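Local coordinates for protein DMATS type aromatic prenyltransferase (Streptomyces coelicolor, PDB 6ZS0) that probably transfers a dimethylallyl group to C5 of the tryptophan indole ring, as a bacterial aromatic prenyltransferase built on an ABBA barrel, at residues A291-V294 and L295-G299. Sequence-based numbering, arbitrary orientation.
Sequences ASTV and LHHHG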
# COMPACT_ATOMS: atom_id res chain seq x y z
N ALA A 291 -16.74 -4.20 0.17
CA ALA A 291 -15.75 -4.68 -0.82
C ALA A 291 -16.43 -5.61 -1.82
O ALA A 291 -16.13 -5.51 -3.05
CB ALA A 291 -14.63 -5.37 -0.12
N SER A 292 -17.29 -6.50 -1.32
CA SER A 292 -17.97 -7.51 -2.17
C SER A 292 -18.86 -6.78 -3.19
O SER A 292 -18.86 -7.18 -4.36
CB SER A 292 -18.71 -8.49 -1.33
OG SER A 292 -17.82 -9.25 -0.53
N THR A 293 -19.56 -5.73 -2.78
CA THR A 293 -20.41 -4.88 -3.67
C THR A 293 -19.55 -4.24 -4.76
O THR A 293 -19.94 -4.26 -5.93
CB THR A 293 -21.19 -3.83 -2.89
OG1 THR A 293 -21.99 -4.53 -1.93
CG2 THR A 293 -22.05 -2.96 -3.78
N VAL A 294 -18.40 -3.67 -4.41
CA VAL A 294 -17.50 -3.01 -5.40
C VAL A 294 -17.03 -4.05 -6.42
O VAL A 294 -17.02 -3.76 -7.64
CB VAL A 294 -16.31 -2.33 -4.72
CG1 VAL A 294 -15.33 -1.78 -5.76
CG2 VAL A 294 -16.77 -1.22 -3.78
N LEU A 295 -16.62 -5.22 -5.94
CA LEU A 295 -16.12 -6.29 -6.82
C LEU A 295 -17.24 -6.69 -7.79
O LEU A 295 -16.97 -6.73 -9.04
CB LEU A 295 -15.66 -7.46 -5.96
CG LEU A 295 -14.33 -7.25 -5.24
CD1 LEU A 295 -14.11 -8.35 -4.21
CD2 LEU A 295 -13.18 -7.22 -6.24
N HIS A 296 -18.44 -6.90 -7.28
CA HIS A 296 -19.62 -7.32 -8.10
C HIS A 296 -19.89 -6.26 -9.18
O HIS A 296 -20.16 -6.66 -10.35
CB HIS A 296 -20.81 -7.61 -7.19
CG HIS A 296 -20.64 -8.84 -6.35
ND1 HIS A 296 -21.45 -9.11 -5.26
CD2 HIS A 296 -19.73 -9.82 -6.40
CE1 HIS A 296 -21.07 -10.22 -4.71
NE2 HIS A 296 -20.02 -10.69 -5.38
N HIS A 297 -19.74 -4.97 -8.86
CA HIS A 297 -20.03 -3.82 -9.76
C HIS A 297 -19.00 -3.76 -10.90
O HIS A 297 -19.31 -3.16 -11.94
CB HIS A 297 -20.11 -2.52 -8.96
CG HIS A 297 -21.35 -2.40 -8.12
ND1 HIS A 297 -21.75 -1.20 -7.55
CD2 HIS A 297 -22.27 -3.32 -7.77
CE1 HIS A 297 -22.87 -1.39 -6.88
NE2 HIS A 297 -23.22 -2.69 -7.01
N HIS A 298 -17.83 -4.36 -10.71
CA HIS A 298 -16.73 -4.37 -11.71
C HIS A 298 -16.52 -5.79 -12.24
O HIS A 298 -15.41 -6.06 -12.75
CB HIS A 298 -15.47 -3.73 -11.09
CG HIS A 298 -15.64 -2.26 -10.90
ND1 HIS A 298 -15.51 -1.37 -11.93
CD2 HIS A 298 -15.98 -1.54 -9.81
CE1 HIS A 298 -15.76 -0.15 -11.50
NE2 HIS A 298 -16.07 -0.22 -10.21
N GLY A 299 -17.53 -6.66 -12.07
CA GLY A 299 -17.66 -7.96 -12.74
C GLY A 299 -16.78 -9.04 -12.16
O GLY A 299 -16.35 -9.90 -12.93
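Thr-293 lays its methyl over the His-297 imidazole one helical turn on: CG2 lies 3.8 Å from the ring centroid and 28° off the normal, a CH-pi contact displaced toward NE2. Thr-293 chi1 of -58° sets CG2 anti to the backbone N and pointing along the helix to that ring, while OG1, beside the N, turns back to bond Ala-289 O. His-296 meets the backbone instead: Ser-292 O stands 3.1 Å from CG over one ring face, yet its hydrogen bond comes from His-296 N (3.0 Å, N-H...O 161°), not the ring. Val-294 O lies at the edge of the partly exposed His-298 ring, 3.3 Å from CD2; buried Val-294 also packs on Phe-235 of helix 229-240 and, with Leu-295, on Val-339 of a barrel strand. The Leu-295 N bond to Ala-291 O is 2.9 Å, but that of His-298 N to Val-294 O is weak (3.2 Å). This fading accompanies a Schellman motif: Gly-299, at positive phi, is C-prime, its N bonding His-296 O and Met-300 N bonding Leu-295 O. Three consecutive histidines fan out around the end of helix 284-297, where the helix dipole and the carbonyl oxygens beside their rings might modestly favour protonation.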